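Local coordinates for spectinomycin phosphotransferase (Legionella pneumophila, PDB 3I1A), which probably transfers a phosphate group from a nucleotide to the antibiotic spectinomycin, a modification associated with resistance to the drug, at residues S176-N181 with K311-M316; A183-L188 with E287-Y292. All coordinates share one frame; numbering follows the deposited sequence.

Contact 1 of 2, residues S176-N181 with K311-M316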
loop_
_atom_site.group_PDB
_atom_site.type_symbol
_atom_site.label_atom_id
_atom_site.label_comp_id
_atom_site.label_asym_id
_atom_site.label_seq_id
_atom_site.Cartn_x
_atom_site.Cartn_y
_atom_site.Cartn_z
ATOM N N SER A 176 19.175 21.688 3.817
ATOM C CA SER A 176 19.237 22.708 2.778
ATOM C C SER A 176 18.011 22.615 1.882
ATOM O O SER A 176 17.392 23.628 1.546
ATOM C CB SER A 176 20.494 22.533 1.917
ATOM O OG SER A 176 21.663 22.848 2.649
ATOM N N PHE A 177 17.663 21.390 1.501
ATOM C CA PHE A 177 16.520 21.160 0.629
ATOM C C PHE A 177 15.225 21.533 1.356
ATOM O O PHE A 177 14.318 22.112 0.765
ATOM C CB PHE A 177 16.432 19.690 0.194
ATOM C CG PHE A 177 15.355 19.439 -0.827
ATOM C CD1 PHE A 177 15.583 19.669 -2.176
ATOM C CD2 PHE A 177 14.085 19.036 -0.423
ATOM C CE1 PHE A 177 14.557 19.501 -3.115
ATOM C CE2 PHE A 177 13.061 18.866 -1.342
ATOM C CZ PHE A 177 13.294 19.098 -2.692
ATOM N N PHE A 178 15.136 21.166 2.627
ATOM C CA PHE A 178 13.936 21.469 3.441
ATOM C C PHE A 178 13.782 22.984 3.509
ATOM O O PHE A 178 12.715 23.556 3.258
ATOM C CB PHE A 178 14.131 20.924 4.858
ATOM C CG PHE A 178 12.858 20.827 5.674
ATOM C CD1 PHE A 178 12.262 19.582 5.913
ATOM C CD2 PHE A 178 12.268 21.972 6.216
ATOM C CE1 PHE A 178 11.099 19.469 6.687
ATOM C CE2 PHE A 178 11.100 21.876 6.994
ATOM C CZ PHE A 178 10.517 20.618 7.229
ATOM N N ASN A 179 14.875 23.645 3.852
ATOM C CA ASN A 179 14.841 25.082 3.945
ATOM C C ASN A 179 14.421 25.710 2.597
ATOM O O ASN A 179 13.589 26.635 2.572
ATOM C CB ASN A 179 16.215 25.561 4.419
ATOM C CG ASN A 179 16.257 27.044 4.685
ATOM O OD1 ASN A 179 16.779 27.811 3.877
ATOM N ND2 ASN A 179 15.695 27.461 5.815
ATOM N N GLN A 180 14.954 25.206 1.481
ATOM C CA GLN A 180 14.620 25.757 0.169
ATOM C C GLN A 180 13.155 25.524 -0.209
ATOM O O GLN A 180 12.603 26.253 -1.022
ATOM C CB GLN A 180 15.518 25.162 -0.931
ATOM C CG GLN A 180 16.998 25.317 -0.648
ATOM C CD GLN A 180 17.872 24.502 -1.593
ATOM O OE1 GLN A 180 17.518 23.385 -1.983
ATOM N NE2 GLN A 180 19.024 25.056 -1.958
ATOM N N ASN A 181 12.544 24.503 0.376
ATOM C CA ASN A 181 11.142 24.168 0.090
ATOM C C ASN A 181 10.273 24.320 1.345
ATOM O O ASN A 181 9.232 23.657 1.491
ATOM C CB ASN A 181 11.064 22.727 -0.425
ATOM C CG ASN A 181 11.733 22.561 -1.755
ATOM O OD1 ASN A 181 11.119 22.762 -2.806
ATOM N ND2 ASN A 181 13.023 22.218 -1.728
ATOM N N LYS A 311 16.334 10.887 -2.178
ATOM C CA LYS A 311 15.872 10.975 -3.548
ATOM C C LYS A 311 14.341 10.901 -3.577
ATOM O O LYS A 311 13.685 11.666 -4.294
ATOM C CB LYS A 311 16.509 9.843 -4.380
ATOM C CG LYS A 311 18.027 10.017 -4.499
ATOM C CD LYS A 311 18.657 9.062 -5.507
ATOM C CE LYS A 311 20.161 9.303 -5.612
ATOM N NZ LYS A 311 20.778 8.468 -6.698
ATOM N N TYR A 312 13.775 9.998 -2.780
ATOM C CA TYR A 312 12.320 9.857 -2.731
ATOM C C TYR A 312 11.696 11.156 -2.237
ATOM O O TYR A 312 10.739 11.673 -2.824
ATOM C CB TYR A 312 11.904 8.727 -1.800
ATOM C CG TYR A 312 10.397 8.582 -1.733
ATOM C CD1 TYR A 312 9.651 8.279 -2.879
ATOM C CD2 TYR A 312 9.713 8.775 -0.536
ATOM C CE1 TYR A 312 8.252 8.176 -2.821
ATOM C CE2 TYR A 312 8.323 8.673 -0.469
ATOM C CZ TYR A 312 7.602 8.371 -1.610
ATOM O OH TYR A 312 6.229 8.235 -1.529
ATOM N N PHE A 313 12.244 11.672 -1.147
ATOM C CA PHE A 313 11.766 12.920 -0.569
ATOM C C PHE A 313 11.795 14.049 -1.615
ATOM O O PHE A 313 10.827 14.806 -1.763
ATOM C CB PHE A 313 12.646 13.273 0.640
ATOM C CG PHE A 313 12.108 14.400 1.482
ATOM C CD1 PHE A 313 11.575 14.151 2.750
ATOM C CD2 PHE A 313 12.137 15.703 1.009
ATOM C CE1 PHE A 313 11.077 15.204 3.529
ATOM C CE2 PHE A 313 11.639 16.763 1.785
ATOM C CZ PHE A 313 11.112 16.510 3.036
ATOM N N LYS A 314 12.893 14.164 -2.364
ATOM C CA LYS A 314 12.962 15.253 -3.340
ATOM C C LYS A 314 12.036 15.108 -4.529
ATOM O O LYS A 314 11.497 16.103 -5.038
ATOM C CB LYS A 314 14.400 15.438 -3.827
ATOM C CG LYS A 314 15.288 15.971 -2.710
ATOM C CD LYS A 314 16.664 16.401 -3.193
ATOM C CE LYS A 314 17.547 15.222 -3.541
ATOM N NZ LYS A 314 18.915 15.715 -3.918
ATOM N N GLU A 315 11.861 13.869 -4.979
ATOM C CA GLU A 315 11.002 13.606 -6.114
ATOM C C GLU A 315 9.582 14.081 -5.875
ATOM O O GLU A 315 8.885 14.424 -6.833
ATOM C CB GLU A 315 10.988 12.118 -6.427
ATOM C CG GLU A 315 12.252 11.649 -7.105
ATOM C CD GLU A 315 12.157 10.201 -7.520
ATOM O OE1 GLU A 315 12.935 9.802 -8.407
ATOM O OE2 GLU A 315 11.306 9.474 -6.956
ATOM N N MET A 316 9.144 14.087 -4.615
ATOM C CA MET A 316 7.770 14.528 -4.314
ATOM C C MET A 316 7.532 15.956 -4.764
ATOM O O MET A 316 6.387 16.363 -5.021
ATOM C CB MET A 316 7.480 14.434 -2.808
ATOM C CG MET A 316 7.649 13.025 -2.247
ATOM S SD MET A 316 7.127 12.803 -0.524
ATOM C CE MET A 316 7.899 14.258 0.308
#

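Contact 2 of 2, residues A183-L188 with E287-Y292. With DMS (dimethyl sulfoxide), chain D.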
loop_
_atom_site.group_PDB
_atom_site.type_symbol
_atom_site.label_atom_id
_atom_site.label_comp_id
_atom_site.label_asym_id
_atom_site.label_seq_id
_atom_site.Cartn_x
_atom_site.Cartn_y
_atom_site.Cartn_z
ATOM N N ALA A 183 8.299 26.773 2.423
ATOM C CA ALA A 183 6.950 27.295 2.178
ATOM C C ALA A 183 6.004 26.173 1.762
ATOM O O ALA A 183 4.864 26.089 2.238
ATOM C CB ALA A 183 6.997 28.348 1.104
ATOM N N ALA A 184 6.481 25.307 0.877
ATOM C CA ALA A 184 5.658 24.198 0.421
ATOM C C ALA A 184 5.441 23.207 1.554
ATOM O O ALA A 184 4.354 22.661 1.686
ATOM C CB ALA A 184 6.312 23.502 -0.789
ATOM N N ILE A 185 6.458 22.990 2.392
ATOM C CA ILE A 185 6.309 22.023 3.479
ATOM C C ILE A 185 5.313 22.467 4.549
ATOM O O ILE A 185 4.490 21.671 5.049
ATOM C CB ILE A 185 7.680 21.714 4.086
ATOM C CG1 ILE A 185 8.526 21.030 3.003
ATOM C CG2 ILE A 185 7.556 20.836 5.325
ATOM C CD1 ILE A 185 9.992 20.836 3.378
ATOM N N HIS A 186 5.375 23.738 4.903
ATOM C CA HIS A 186 4.451 24.243 5.901
ATOM C C HIS A 186 3.040 24.222 5.307
ATOM O O HIS A 186 2.076 23.899 6.000
ATOM C CB HIS A 186 4.859 25.664 6.313
ATOM C CG HIS A 186 5.988 25.703 7.300
ATOM N ND1 HIS A 186 5.803 26.030 8.625
ATOM C CD2 HIS A 186 7.309 25.431 7.161
ATOM C CE1 HIS A 186 6.960 25.957 9.261
ATOM N NE2 HIS A 186 7.890 25.595 8.397
ATOM N N ARG A 187 2.919 24.545 4.024
ATOM C CA ARG A 187 1.605 24.544 3.373
ATOM C C ARG A 187 0.982 23.139 3.386
ATOM O O ARG A 187 -0.222 22.982 3.625
ATOM C CB ARG A 187 1.721 25.072 1.932
ATOM C CG ARG A 187 0.399 25.056 1.143
ATOM C CD ARG A 187 0.546 25.669 -0.247
ATOM N NE ARG A 187 -0.649 25.477 -1.074
ATOM C CZ ARG A 187 -0.846 26.054 -2.253
ATOM N NH1 ARG A 187 0.064 26.877 -2.755
ATOM N NH2 ARG A 187 -1.948 25.791 -2.948
ATOM N N LEU A 188 1.792 22.108 3.133
ATOM C CA LEU A 188 1.271 20.738 3.156
ATOM C C LEU A 188 0.723 20.421 4.537
ATOM O O LEU A 188 -0.383 19.891 4.669
ATOM C CB LEU A 188 2.378 19.727 2.790
ATOM C CG LEU A 188 2.757 19.746 1.303
ATOM C CD1 LEU A 188 4.167 19.230 1.107
ATOM C CD2 LEU A 188 1.738 18.920 0.506
ATOM N N GLU A 287 2.834 12.453 5.817
ATOM C CA GLU A 287 3.226 11.160 6.378
ATOM C C GLU A 287 4.614 10.756 5.861
ATOM O O GLU A 287 5.467 10.311 6.623
ATOM C CB GLU A 287 2.177 10.085 6.011
ATOM C CG GLU A 287 1.087 9.888 7.066
ATOM C CD GLU A 287 -0.226 9.317 6.522
ATOM O OE1 GLU A 287 -0.176 8.370 5.709
ATOM O OE2 GLU A 287 -1.301 9.819 6.926
ATOM N N ASP A 288 4.827 10.913 4.560
ATOM C CA ASP A 288 6.117 10.585 3.935
ATOM C C ASP A 288 7.216 11.587 4.354
ATOM O O ASP A 288 8.375 11.206 4.506
ATOM C CB ASP A 288 6.018 10.594 2.402
ATOM C CG ASP A 288 5.444 9.293 1.834
ATOM O OD1 ASP A 288 5.387 8.295 2.562
ATOM O OD2 ASP A 288 5.075 9.286 0.643
ATOM N N ILE A 289 6.875 12.860 4.537
ATOM C CA ILE A 289 7.914 13.819 4.928
ATOM C C ILE A 289 8.380 13.414 6.323
ATOM O O ILE A 289 9.566 13.506 6.664
ATOM C CB ILE A 289 7.365 15.299 4.932
ATOM C CG1 ILE A 289 7.191 15.786 3.491
ATOM C CG2 ILE A 289 8.339 16.235 5.650
ATOM C CD1 ILE A 289 6.466 17.113 3.350
ATOM N N ALA A 290 7.440 12.967 7.150
ATOM C CA ALA A 290 7.775 12.571 8.503
ATOM C C ALA A 290 8.688 11.349 8.526
ATOM O O ALA A 290 9.683 11.320 9.245
ATOM C CB ALA A 290 6.485 12.294 9.309
ATOM N N VAL A 291 8.334 10.336 7.739
ATOM C CA VAL A 291 9.090 9.095 7.676
ATOM C C VAL A 291 10.455 9.241 7.014
ATOM O O VAL A 291 11.491 8.891 7.615
ATOM C CB VAL A 291 8.253 7.990 6.959
ATOM C CG1 VAL A 291 9.109 6.780 6.695
ATOM C CG2 VAL A 291 7.048 7.589 7.840
ATOM N N TYR A 292 10.478 9.774 5.798
ATOM C CA TYR A 292 11.755 9.925 5.105
ATOM C C TYR A 292 12.562 11.082 5.679
ATOM O O TYR A 292 13.795 11.023 5.744
ATOM C CB TYR A 292 11.516 10.045 3.599
ATOM C CG TYR A 292 10.849 8.789 3.054
ATOM C CD1 TYR A 292 9.462 8.637 3.092
ATOM C CD2 TYR A 292 11.604 7.745 2.541
ATOM C CE1 TYR A 292 8.849 7.476 2.636
ATOM C CE2 TYR A 292 10.999 6.574 2.074
ATOM C CZ TYR A 292 9.625 6.451 2.128
ATOM O OH TYR A 292 9.030 5.301 1.670
HETATM S S DMS D . 3.751 27.004 -2.618
HETATM O O DMS D . 3.048 28.239 -3.050
HETATM C C1 DMS D . 5.456 27.208 -2.968
HETATM C C2 DMS D . 3.727 26.894 -0.847
#

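Contact 1 of 2, residues S176-N181 with K311-M316
The F177 ring is clasped between an aliphatic chain and an amide. Over one face lies K314: its CG is 3.6 Å from the centroid of the F177 ring and almost on the ring normal, a CH-pi contact, and K314 CD follows at 3.6 Å from F177 CD1. CG and CD lie over the ring, and the bend at chi3 (-73°) turns the ammonium end away, where K314 makes a cation-pi contact with F310. The opposite face carries N181 ND2, 3.2 Å above the ring plane. That amide is fixed by a nearly straight hydrogen bond from N181 ND2 to F177 O (2.8 Å).

Segments 176-180 and 311-315, of helices 169-180 and 303-315, run almost parallel, their axes 11.6 Å apart and inclined by 12°, in the helical C-terminal part of this kinase-like phosphotransferase. At that spacing large side chains bridge the gap. F177 reaches across with CG anti to its own N (chi1 -174°).

The aromatic contacts are looser. F313 CE2 lies near the plane of the F177 ring at its edge, 4.0 Å from F177 CD2, and F178 meets F313 more distantly. F174 packs edge-to-face on F313, and F317 does so on F177.

Contact 2 of 2, residues A183-L188 with E287-Y292
On the side of 287-292, every close approach is made by one methyl group, I289 CD1, which meets both L188 and I185 of the facing helix. The closer partner is L188, whose CD1 methyl stands 3.8 Å from I289 CD1, the two side chains running at a slant to each other. I185 offers its short branch instead: I185 CG2 is 4.4 Å from I289 CD1, a looser touch. I289 owes its reach to its shape. CG1 lies anti to the carbonyl carbon (chi1 -74°) and chi2 is extended at 171°, which carries CD1 well out from helix 274-297.

Both segments lie within long helices, 182-198 and 274-297, of the helical C-terminal part of the phosphotransferase fold. The nearest CA atoms across the pair, those of I185 and I289, are 8.5 Å apart. The three touching residues are buried and purely apolar, and no hydrogen bond crosses between the segments. Neighbouring elements complete the core: V154, F313 and M316 pack on I289, V323 and F327 on L188, and F317 on I185.

Away from this interface, a dimethyl sulfoxide molecule, probably carried in with the crystallisation solution, lies against helix 182-198. Its methyl C2 rests 3.4 Å from A183 O and 3.5 Å from R187 CD. R187 runs out extended, with CG anti to the backbone N (chi1 178°), and brings its guanidinium alongside the solvent molecule. The sulfoxide oxygen lies at the edge of that group, in its plane, where R187 NH1 gives it a weak hydrogen bond of 3.3 Å. F327 also makes a cation-pi contact with R187.

Overall arrangement
The two contacts lie about 9 Å apart between centres, on the same side of the chain's centre, and both segments of contact 2 fall between those of contact 1 in the sequence. Each joins one member of the consecutive pair 169-180 and 182-198 to one of the consecutive pair 274-297 and 303-315, so together they pack two helices joined at a bend against two that run antiparallel. They also touch directly: F178 CZ packs 3.5 Å from I185 CG2, M316 CE lies 3.6 Å from I289 CG1, and Y312 OH probably hydrogen-bonds D288 OD2. This helical cluster lies away from the residues seen to bind nucleotide and magnesium.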